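Local coordinates for protein serine protease inhibitor (Thermoanaerobacter tengcongensis, PDB 2PEF) that probably inhibits serine-type endopeptidases, as members of the serpin family generally do, and is captured here in the latent state, at residues A[29-34]-A[366-371]; A[268-273]-A[312-317]; A[264-269]-A[351-356]; A[18-23]-A[272-277]. All coordinates share one frame; numbering follows the deposited sequence.

Interaction 1 of 4, residues A[29-34]-A[366-371]; sequences ENSLIS and IGTVLS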
# COMPACT_ATOMS: atom_id res chain seq x y z
N GLU A 29 12.88 2.05 11.89
CA GLU A 29 11.62 1.31 11.99
C GLU A 29 11.36 0.52 10.72
O GLU A 29 11.71 0.97 9.62
CB GLU A 29 10.45 2.26 12.24
CG GLU A 29 10.57 3.12 13.50
CD GLU A 29 10.77 2.31 14.76
OE1 GLU A 29 10.09 1.28 14.94
OE2 GLU A 29 11.62 2.72 15.59
N ASN A 30 10.74 -0.65 10.86
CA ASN A 30 10.25 -1.40 9.70
C ASN A 30 9.23 -0.57 8.93
O ASN A 30 8.33 0.02 9.53
CB ASN A 30 9.59 -2.70 10.13
CG ASN A 30 10.53 -3.65 10.84
OD1 ASN A 30 11.73 -3.39 10.98
ND2 ASN A 30 9.99 -4.78 11.28
N SER A 31 9.38 -0.55 7.62
CA SER A 31 8.45 0.17 6.76
C SER A 31 7.51 -0.80 6.04
O SER A 31 7.86 -1.96 5.81
CB SER A 31 9.22 1.02 5.75
OG SER A 31 10.11 1.89 6.41
N LEU A 32 6.31 -0.32 5.72
CA LEU A 32 5.36 -1.10 4.93
C LEU A 32 4.38 -0.17 4.26
O LEU A 32 3.72 0.63 4.92
CB LEU A 32 4.59 -2.08 5.81
CG LEU A 32 3.51 -2.93 5.11
CD1 LEU A 32 4.12 -3.96 4.15
CD2 LEU A 32 2.64 -3.61 6.14
N ILE A 33 4.28 -0.27 2.94
CA ILE A 33 3.27 0.50 2.22
C ILE A 33 2.51 -0.41 1.27
O ILE A 33 3.01 -1.45 0.84
CB ILE A 33 3.85 1.73 1.47
CG1 ILE A 33 4.74 1.31 0.29
CG2 ILE A 33 4.58 2.68 2.44
CD1 ILE A 33 4.81 2.36 -0.80
N SER A 34 1.27 -0.01 0.98
CA SER A 34 0.51 -0.60 -0.11
C SER A 34 0.36 0.43 -1.22
O SER A 34 -0.44 1.37 -1.09
CB SER A 34 -0.88 -1.05 0.36
OG SER A 34 -1.66 -1.48 -0.74
N ILE A 366 4.64 -3.62 -0.08
CA ILE A 366 6.10 -3.65 -0.16
C ILE A 366 6.69 -3.01 1.10
O ILE A 366 6.19 -1.98 1.58
CB ILE A 366 6.64 -3.02 -1.49
CG1 ILE A 366 8.15 -3.19 -1.61
CG2 ILE A 366 6.21 -1.55 -1.62
CD1 ILE A 366 8.69 -3.00 -3.03
N GLY A 367 7.71 -3.63 1.66
CA GLY A 367 8.25 -3.17 2.94
C GLY A 367 9.65 -3.62 3.29
O GLY A 367 10.33 -4.27 2.49
N THR A 368 10.07 -3.26 4.49
CA THR A 368 11.39 -3.60 4.99
C THR A 368 11.27 -4.21 6.37
O THR A 368 10.42 -3.80 7.16
CB THR A 368 12.31 -2.37 5.10
OG1 THR A 368 11.67 -1.35 5.88
CG2 THR A 368 12.63 -1.80 3.72
N VAL A 369 12.10 -5.21 6.65
CA VAL A 369 12.20 -5.73 8.00
C VAL A 369 13.62 -5.45 8.49
O VAL A 369 14.57 -6.13 8.09
CB VAL A 369 11.87 -7.23 8.09
CG1 VAL A 369 12.13 -7.75 9.52
CG2 VAL A 369 10.42 -7.48 7.69
N LEU A 370 13.74 -4.43 9.33
CA LEU A 370 15.03 -4.05 9.92
C LEU A 370 15.15 -4.65 11.31
O LEU A 370 16.26 -4.92 11.78
CB LEU A 370 15.16 -2.52 10.00
CG LEU A 370 14.94 -1.67 8.74
CD1 LEU A 370 15.19 -0.20 9.04
CD2 LEU A 370 15.82 -2.14 7.59
N SER A 371 14.01 -4.86 11.96
CA SER A 371 13.98 -5.34 13.33
C SER A 371 12.82 -6.29 13.59
O SER A 371 11.87 -6.35 12.81
CB SER A 371 13.91 -4.16 14.31
OG SER A 371 15.13 -3.44 14.34
O HOH W 1 12.51 0.82 7.20
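Asn-30 reaches across to the backbone of Leu-370 and Ser-371 where strand 32-33 and the loop before it run antiparallel to strand 362-372, in sheet B of the serpin fold. Its CG stands beside its own backbone N, anti to the carbonyl carbon (chi1 -62°), and both ends of the amide are used. Asn-30 OD1 takes Ser-371 N at 2.9 Å, in the carbonyl plane and on a lone pair. Leu-370 N, 2.8 Å from the same Asn-30 OD1, sits above that plane. Asn-30 ND2 gives back a bond to Ser-371 O at 2.9 Å, keeping close to its amide plane. Three bonds thus fix the rotation of this buried group.

Next along, Thr-368 holds OG1 between its backbone N and carbonyl carbon (chi1 54°), where it accepts from Ser-31 N at 3.0 Å. Thr-368 OG1 and Ser-31 OG both donate to one water, which in turn donates to Glu-29 O; Ser-31 OG is also hydrogen-bonded to Asp-26 N. Gly-367 faces Leu-32 in a non-hydrogen-bonded pair. Beyond it Ile-33 and Ile-366 lie side by side, pointing the same way, with CG1 of Ile-33 3.7 Å from CG2 of Ile-366, and both pack against helix 7-22. Their backbones form a hydrogen-bonded pair in which Ile-33 N meets Ile-366 O at 2.9 Å, almost straight at 176°.

Interaction 2 of 4, residues A[268-273]-A[312-317]; sequences YEYTIK and HKTFIS
Tyr-268, Tyr-270 and Ile-272 face Ile-316, Thr-314 and His-312 as the hydrogen-bonded pairs of two neighbouring antiparallel strands in sheet A, the large sheet of the serpin fold. On the far side of strand 310-318 lies strand 322-331, consistent with the inserted reactive-centre segment of a latent serpin. Six backbone hydrogen bonds join the pair, among them Thr-314 N to Tyr-270 O at 2.8 Å.

On the face of Tyr-268, Tyr-270 and Ile-272, Tyr-268 has CG between its backbone N and carbonyl carbon (chi1 67°). Its ring receives Ile-316 CG2, in one of that residue's two deposited conformers, over one face: a CH-pi contact with CG2 3.9 Å from the centroid of the Tyr-268 ring. Thr-314 OG1 comes 3.4 Å from Tyr-270 CB, near the plane of that ring, and is hydrogen-bonded to Leu-32 O. Ile-272 CG2 touches His-312 CB at 3.8 Å. The ND1 of His-312 is buried here without a polar partner in the model, while its NE2 makes a weak hydrogen bond to Ser-34 O.

On the other face, the Glu-269 side chain crosses that of Phe-315 obliquely, its CG meeting the ring edge in plane at CD1 of Phe-315, 3.7 Å away.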
# COMPACT_ATOMS: atom_id res chain seq x y z
N TYR A 268 4.14 -6.16 12.46
CA TYR A 268 4.30 -4.75 12.78
C TYR A 268 3.29 -3.86 12.06
O TYR A 268 2.60 -4.30 11.12
CB TYR A 268 5.73 -4.27 12.51
CG TYR A 268 6.14 -4.26 11.05
CD1 TYR A 268 5.91 -3.14 10.25
CD2 TYR A 268 6.75 -5.38 10.47
CE1 TYR A 268 6.28 -3.14 8.90
CE2 TYR A 268 7.12 -5.38 9.14
CZ TYR A 268 6.89 -4.27 8.36
OH TYR A 268 7.26 -4.28 7.04
N GLU A 269 3.22 -2.62 12.52
CA GLU A 269 2.38 -1.58 11.95
C GLU A 269 3.27 -0.44 11.47
O GLU A 269 4.39 -0.28 11.95
CB GLU A 269 1.39 -1.07 13.00
CG GLU A 269 0.47 -2.13 13.57
CD GLU A 269 -0.35 -1.64 14.76
OE1 GLU A 269 0.16 -0.79 15.53
OE2 GLU A 269 -1.49 -2.10 14.92
N TYR A 270 2.75 0.36 10.54
CA TYR A 270 3.48 1.51 10.00
C TYR A 270 2.52 2.62 9.62
O TYR A 270 1.45 2.37 9.06
CB TYR A 270 4.31 1.10 8.78
CG TYR A 270 5.33 2.11 8.30
CD1 TYR A 270 6.38 2.53 9.13
CD2 TYR A 270 5.28 2.62 7.00
CE1 TYR A 270 7.33 3.44 8.68
CE2 TYR A 270 6.24 3.53 6.55
CZ TYR A 270 7.25 3.94 7.39
OH TYR A 270 8.20 4.83 6.95
N THR A 271 2.91 3.85 9.94
CA THR A 271 2.13 5.02 9.59
C THR A 271 3.05 6.07 8.97
O THR A 271 4.10 6.39 9.51
CB THR A 271 1.38 5.58 10.82
OG1 THR A 271 0.52 4.56 11.35
CG2 THR A 271 0.54 6.80 10.45
N ILE A 272 2.64 6.59 7.81
CA ILE A 272 3.44 7.61 7.12
C ILE A 272 2.57 8.68 6.46
O ILE A 272 1.53 8.39 5.88
CB ILE A 272 4.44 6.96 6.11
CG1 ILE A 272 5.45 8.00 5.60
CG2 ILE A 272 3.71 6.24 4.95
CD1 ILE A 272 6.76 7.40 5.13
N LYS A 273 3.02 9.93 6.57
CA LYS A 273 2.42 11.05 5.85
C LYS A 273 3.09 11.13 4.47
O LYS A 273 4.32 11.18 4.37
CB LYS A 273 2.63 12.34 6.64
CG LYS A 273 1.96 13.57 6.04
CD LYS A 273 2.10 14.76 6.98
CE LYS A 273 1.86 16.07 6.26
NZ LYS A 273 1.86 17.23 7.19
N HIS A 312 -1.16 7.29 5.40
CA HIS A 312 -1.09 5.88 5.05
C HIS A 312 -0.82 5.08 6.33
O HIS A 312 0.12 5.39 7.05
CB HIS A 312 0.04 5.65 4.04
CG HIS A 312 -0.11 4.40 3.24
ND1 HIS A 312 0.80 3.36 3.28
CD2 HIS A 312 -1.06 4.02 2.36
CE1 HIS A 312 0.40 2.40 2.46
NE2 HIS A 312 -0.72 2.78 1.89
N LYS A 313 -1.66 4.08 6.59
CA LYS A 313 -1.48 3.18 7.74
C LYS A 313 -1.48 1.75 7.23
O LYS A 313 -2.35 1.37 6.45
CB LYS A 313 -2.60 3.34 8.76
CG LYS A 313 -2.55 4.60 9.60
CD LYS A 313 -3.50 4.52 10.81
CE LYS A 313 -3.07 3.45 11.81
NZ LYS A 313 -3.77 3.58 13.12
N THR A 314 -0.51 0.96 7.68
CA THR A 314 -0.42 -0.43 7.25
C THR A 314 -0.16 -1.37 8.42
O THR A 314 0.29 -0.95 9.48
CB THR A 314 0.69 -0.63 6.22
OG1 THR A 314 1.93 -0.15 6.77
CG2 THR A 314 0.39 0.12 4.93
N PHE A 315 -0.44 -2.65 8.18
CA PHE A 315 -0.23 -3.71 9.15
C PHE A 315 0.11 -4.98 8.39
O PHE A 315 -0.43 -5.22 7.31
CB PHE A 315 -1.50 -3.93 9.98
CG PHE A 315 -1.49 -5.20 10.78
CD1 PHE A 315 -0.98 -5.23 12.08
CD2 PHE A 315 -1.99 -6.38 10.23
CE1 PHE A 315 -0.96 -6.41 12.81
CE2 PHE A 315 -1.98 -7.57 10.96
CZ PHE A 315 -1.47 -7.59 12.25
N ILE A 316 1.02 -5.78 8.95
CA ILE A 316 1.34 -7.09 8.41
C ILE A 316 1.63 -8.09 9.52
O ILE A 316 2.20 -7.74 10.56
CB ILE A 316 2.54 -7.06 7.41
CG1 ILE A 316 2.71 -8.42 6.72
CG2 ILE A 316 3.83 -6.61 8.12
CD1 ILE A 316 3.44 -8.37 5.40
N SER A 317 1.22 -9.34 9.31
CA SER A 317 1.61 -10.43 10.18
C SER A 317 1.93 -11.63 9.30
O SER A 317 1.08 -12.09 8.53
CB SER A 317 0.50 -10.77 11.18
OG SER A 317 0.93 -11.77 12.09

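Interaction 3 of 4, residues A[264-269]-A[351-356]; sequences PKFKYE and FIFAII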
# COMPACT_ATOMS: atom_id res chain seq x y z
N PRO A 264 11.69 -15.20 9.07
CA PRO A 264 11.21 -15.09 10.44
C PRO A 264 9.71 -14.82 10.47
O PRO A 264 9.18 -14.21 9.54
CB PRO A 264 11.93 -13.84 10.97
CG PRO A 264 12.18 -13.01 9.74
CD PRO A 264 12.45 -14.00 8.65
N LYS A 265 9.04 -15.27 11.52
CA LYS A 265 7.70 -14.76 11.80
C LYS A 265 7.86 -13.29 12.14
O LYS A 265 8.77 -12.92 12.90
CB LYS A 265 7.06 -15.51 12.96
CG LYS A 265 6.81 -16.98 12.68
CD LYS A 265 5.92 -17.61 13.74
CE LYS A 265 5.83 -19.11 13.56
NZ LYS A 265 5.08 -19.77 14.67
N PHE A 266 7.02 -12.44 11.57
CA PHE A 266 7.07 -11.01 11.93
C PHE A 266 5.72 -10.33 11.86
O PHE A 266 4.84 -10.74 11.10
CB PHE A 266 8.15 -10.25 11.13
CG PHE A 266 7.87 -10.13 9.65
CD1 PHE A 266 7.15 -9.04 9.16
CD2 PHE A 266 8.34 -11.08 8.76
CE1 PHE A 266 6.89 -8.91 7.79
CE2 PHE A 266 8.09 -10.96 7.38
CZ PHE A 266 7.36 -9.87 6.91
N LYS A 267 5.57 -9.29 12.68
CA LYS A 267 4.34 -8.54 12.79
C LYS A 267 4.68 -7.12 13.20
O LYS A 267 5.42 -6.90 14.16
CB LYS A 267 3.42 -9.18 13.84
CG LYS A 267 2.05 -8.54 13.96
CD LYS A 267 1.25 -9.17 15.09
NZ LYS A 267 -1.73 -11.48 13.66
N TYR A 268 4.14 -6.16 12.46
CA TYR A 268 4.30 -4.75 12.78
C TYR A 268 3.29 -3.86 12.06
O TYR A 268 2.60 -4.30 11.12
CB TYR A 268 5.73 -4.27 12.51
CG TYR A 268 6.14 -4.26 11.05
CD1 TYR A 268 5.91 -3.14 10.25
CD2 TYR A 268 6.75 -5.38 10.47
CE1 TYR A 268 6.28 -3.14 8.90
CE2 TYR A 268 7.12 -5.38 9.14
CZ TYR A 268 6.89 -4.27 8.36
OH TYR A 268 7.26 -4.28 7.04
N GLU A 269 3.22 -2.62 12.52
CA GLU A 269 2.38 -1.58 11.95
C GLU A 269 3.27 -0.44 11.47
O GLU A 269 4.39 -0.28 11.95
CB GLU A 269 1.39 -1.07 13.00
CG GLU A 269 0.47 -2.13 13.57
CD GLU A 269 -0.35 -1.64 14.76
OE1 GLU A 269 0.16 -0.79 15.53
OE2 GLU A 269 -1.49 -2.10 14.92
N PHE A 351 15.96 -7.25 5.41
CA PHE A 351 15.49 -7.61 4.08
C PHE A 351 14.31 -6.79 3.62
O PHE A 351 13.59 -6.20 4.42
CB PHE A 351 15.19 -9.12 4.00
CG PHE A 351 14.09 -9.58 4.91
CD1 PHE A 351 12.77 -9.63 4.47
CD2 PHE A 351 14.38 -10.01 6.20
CE1 PHE A 351 11.75 -10.08 5.30
CE2 PHE A 351 13.36 -10.46 7.05
CZ PHE A 351 12.05 -10.49 6.59
N ILE A 352 14.13 -6.77 2.30
CA ILE A 352 13.01 -6.10 1.65
C ILE A 352 12.04 -7.21 1.26
O ILE A 352 12.46 -8.31 0.92
CB ILE A 352 13.49 -5.31 0.39
CG1 ILE A 352 14.30 -4.07 0.80
CG2 ILE A 352 12.31 -4.87 -0.50
CD1 ILE A 352 15.75 -4.34 1.11
N PHE A 353 10.75 -6.94 1.35
CA PHE A 353 9.77 -7.92 0.90
C PHE A 353 8.63 -7.26 0.15
O PHE A 353 8.42 -6.04 0.27
CB PHE A 353 9.23 -8.75 2.08
CG PHE A 353 8.38 -7.96 3.02
CD1 PHE A 353 7.01 -7.84 2.81
CD2 PHE A 353 8.95 -7.33 4.11
CE1 PHE A 353 6.22 -7.09 3.67
CE2 PHE A 353 8.17 -6.57 4.98
CZ PHE A 353 6.80 -6.46 4.77
N ALA A 354 7.90 -8.07 -0.60
CA ALA A 354 6.70 -7.61 -1.28
C ALA A 354 5.70 -8.75 -1.34
O ALA A 354 6.08 -9.93 -1.40
CB ALA A 354 7.02 -7.12 -2.66
N ILE A 355 4.43 -8.39 -1.29
CA ILE A 355 3.35 -9.30 -1.63
C ILE A 355 2.94 -8.92 -3.04
O ILE A 355 2.49 -7.79 -3.27
CB ILE A 355 2.16 -9.16 -0.65
CG1 ILE A 355 2.61 -9.53 0.78
CG2 ILE A 355 0.97 -10.00 -1.12
CD1 ILE A 355 1.62 -9.15 1.86
N ILE A 356 3.12 -9.84 -3.99
CA ILE A 356 2.89 -9.53 -5.40
C ILE A 356 1.69 -10.25 -6.02
O ILE A 356 1.35 -11.38 -5.66
CB ILE A 356 4.16 -9.78 -6.30
CG1 ILE A 356 4.60 -11.25 -6.26
CG2 ILE A 356 5.29 -8.84 -5.90
CD1 ILE A 356 5.49 -11.69 -7.43
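Phe-266 and Phe-353 meet tip to tip in the aromatic core between two strands of the serpin fold: the part of strand 255-273 that runs in sheet A, and strand 345-357 of sheet B. The short segments pass at 82°, with axes 12.7 Å apart at closest approach, so the space between them is bridged by side chains alone. Phe-266 CZ rests over one face of Phe-353, offset toward the rim. The two ring centroids are 5.2 Å apart, and the planes are inclined at 52°, neither stacked nor edge-to-face. The other side of the Phe-266 tip, CE2, comes 4.1 Å from Phe-351 CZ, at the edge of that ring. Pro-264 joins the same edge, with its CG 3.9 Å from Phe-351 CE2.

Tyr-268 adds its hydroxyl to the edge of Phe-353, in the plane of the ring, its OH 3.2 Å from Phe-353 CZ. That oxygen is held in place by a hydrogen bond to Ser-31 O. Trimming Phe-266 to an alanine would probably open a gap between the strands, leaving the face of Phe-353 and the edge of Phe-351 without the ring that now fills the space.

Around this first shell, Phe-224 meets Phe-353 with nearly parallel ring planes, and Leu-372 touches both Pro-264 and Phe-266. Val-369 packs against Phe-351 and Phe-353 and also hydrogen-bonds to the backbone of Phe-351. A first torsion of 67° sets Phe-266 CG between its own backbone N and carbonyl carbon, and the ring continues from there toward Phe-353, bringing Phe-266 CE1 3.9 Å from Phe-353 CE2.

Interaction 4 of 4, residues A[18-23]-A[272-277]; sequences IELFKN and IKMNET
Leu-20 and Met-274 meet without an aromatic ring between them; the flat groups stand at the flanks. The methyl of Met-274 sits over one face of the His-312 imidazole, nearly above its rim atom CG. The ring of Phe-21 is carried off the other way, toward Ile-366 and Thr-368. No ring of either segment takes part in the contact: an apolar patch round Leu-20 carries it, with a water-linked polar pair beside it.

Leu-20 has CG anti to its backbone N (chi1 -167°). Its branch CD1, placed by a second torsion of 62°, wedges between two partners, 3.8 Å from Met-274 CE and equally 3.8 Å from Thr-277 CG2. The leucine crosses both side chains at about a right angle. Met-274, extended beyond CG, lays its terminal methyl against both branches of the leucine, with Met-274 CE 3.9 Å from Leu-20 CD2. An alanine in place of Leu-20 would probably leave Met-274 CE free to shift and open a gap beside Thr-277 CG2.

Near the C-terminal end of the helix, Asn-23 CB packs 3.7 Å from Thr-277 CG2. A water links the polar sides of the same two residues: it donates to Asn-23 O at 3.1 Å and is hydrogen-bonded to Thr-277 OG1 at 2.7 Å.

The contact is plain packing at the end of the sheet A part of strand 255-273. The strand gives way to helix 275-280 at Met-274, whose backbone is hydrogen-bonded to Val-310, and the side chain of Asn-275 is hydrogen-bonded to Val-310 N and Ser-308 O. Leu-20, from helix 7-22, packs on this turn and also rests on Ile-33 of strand 32-33.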
# COMPACT_ATOMS: atom_id res chain seq x y z
N ILE A 18 7.32 1.83 -6.90
CA ILE A 18 8.70 1.85 -6.41
C ILE A 18 9.15 3.25 -5.98
O ILE A 18 9.86 3.40 -4.99
CB ILE A 18 9.69 1.18 -7.42
CG1 ILE A 18 9.32 -0.30 -7.62
CG2 ILE A 18 11.15 1.32 -6.97
CD1 ILE A 18 9.28 -1.15 -6.34
N GLU A 19 8.72 4.28 -6.71
CA GLU A 19 9.02 5.65 -6.30
C GLU A 19 8.35 5.98 -4.97
O GLU A 19 8.96 6.61 -4.10
CB GLU A 19 8.64 6.67 -7.38
CG GLU A 19 9.51 6.61 -8.63
CD GLU A 19 11.00 6.71 -8.33
OE1 GLU A 19 11.41 7.67 -7.65
OE2 GLU A 19 11.76 5.82 -8.78
N LEU A 20 7.11 5.53 -4.80
CA LEU A 20 6.41 5.67 -3.53
C LEU A 20 7.17 4.96 -2.41
O LEU A 20 7.47 5.56 -1.38
CB LEU A 20 4.98 5.14 -3.64
CG LEU A 20 3.99 5.48 -2.52
CD1 LEU A 20 3.77 6.99 -2.41
CD2 LEU A 20 2.67 4.75 -2.74
N PHE A 21 7.50 3.68 -2.64
CA PHE A 21 8.25 2.88 -1.67
C PHE A 21 9.59 3.51 -1.28
O PHE A 21 9.85 3.72 -0.09
CB PHE A 21 8.46 1.46 -2.20
CG PHE A 21 9.33 0.59 -1.32
CD1 PHE A 21 8.95 0.28 -0.03
CD2 PHE A 21 10.53 0.08 -1.81
CE1 PHE A 21 9.75 -0.54 0.78
CE2 PHE A 21 11.33 -0.73 -1.02
CZ PHE A 21 10.95 -1.04 0.28
N LYS A 22 10.41 3.85 -2.27
CA LYS A 22 11.78 4.30 -2.00
C LYS A 22 11.85 5.67 -1.29
O LYS A 22 12.92 6.06 -0.80
CB LYS A 22 12.63 4.29 -3.28
CG LYS A 22 12.35 5.43 -4.25
CD LYS A 22 12.91 5.12 -5.63
CE LYS A 22 14.43 5.14 -5.65
NZ LYS A 22 14.96 4.89 -7.02
N ASN A 23 10.72 6.37 -1.25
CA ASN A 23 10.63 7.64 -0.54
C ASN A 23 9.87 7.54 0.79
O ASN A 23 9.65 8.55 1.47
CB ASN A 23 10.05 8.72 -1.45
CG ASN A 23 10.99 9.10 -2.58
OD1 ASN A 23 10.70 8.86 -3.75
ND2 ASN A 23 12.13 9.70 -2.23
N ILE A 272 2.64 6.59 7.81
CA ILE A 272 3.44 7.61 7.12
C ILE A 272 2.57 8.68 6.46
O ILE A 272 1.53 8.39 5.88
CB ILE A 272 4.44 6.96 6.11
CG1 ILE A 272 5.45 8.00 5.60
CG2 ILE A 272 3.71 6.24 4.95
CD1 ILE A 272 6.76 7.40 5.13
N LYS A 273 3.02 9.93 6.57
CA LYS A 273 2.42 11.05 5.85
C LYS A 273 3.09 11.13 4.47
O LYS A 273 4.32 11.18 4.37
CB LYS A 273 2.63 12.34 6.64
CG LYS A 273 1.96 13.57 6.04
CD LYS A 273 2.10 14.76 6.98
CE LYS A 273 1.86 16.07 6.26
NZ LYS A 273 1.86 17.23 7.19
N MET A 274 2.27 11.11 3.42
CA MET A 274 2.79 11.00 2.06
C MET A 274 2.93 12.32 1.29
O MET A 274 3.32 12.31 0.12
CB MET A 274 1.95 9.99 1.26
CG MET A 274 2.33 8.55 1.55
SD MET A 274 1.25 7.36 0.73
CE MET A 274 2.24 5.88 0.94
N ASN A 275 2.62 13.43 1.94
CA ASN A 275 2.67 14.75 1.31
C ASN A 275 3.96 15.03 0.53
O ASN A 275 3.91 15.31 -0.67
CB ASN A 275 2.43 15.86 2.33
CG ASN A 275 1.00 15.91 2.82
OD1 ASN A 275 0.36 14.87 3.02
ND2 ASN A 275 0.48 17.11 3.01
N GLU A 276 5.09 14.94 1.22
CA GLU A 276 6.41 15.27 0.65
C GLU A 276 6.80 14.36 -0.51
O GLU A 276 7.33 14.83 -1.52
CB GLU A 276 7.49 15.24 1.74
CG GLU A 276 7.51 16.47 2.64
CD GLU A 276 8.69 16.48 3.61
OE1 GLU A 276 9.46 15.50 3.63
OE2 GLU A 276 8.85 17.48 4.34
N THR A 277 6.52 13.07 -0.36
CA THR A 277 6.74 12.09 -1.43
C THR A 277 5.94 12.46 -2.68
O THR A 277 6.46 12.47 -3.79
CB THR A 277 6.37 10.67 -0.97
OG1 THR A 277 7.23 10.28 0.11
CG2 THR A 277 6.51 9.67 -2.11
O HOH W 2 9.44 11.56 0.88

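How the interactions relate
Interactions 1 and 2, with centres about 8 Å apart, are stitched together by two probable hydrogen bonds, Leu-32 O to Thr-314 OG1 and Ser-31 O to Tyr-268 OH, each 2.7 Å. Tyr-268 also takes part in interaction 3, where Ile-316 of interaction 2 sends CD1 to within 3.5 Å of Phe-353 CE1. Interactions 1 and 3 use adjacent strands of sheet B. Interaction 4 continues from the far end of strand 255-273 and touches interaction 1 through Ile-33 CD1, 3.7 Å from Leu-20 CG; its centre is about 18 Å from that of interaction 3. Of the four, interaction 2 borders strand 322-331, consistent with the inserted reactive-centre segment of the latent form.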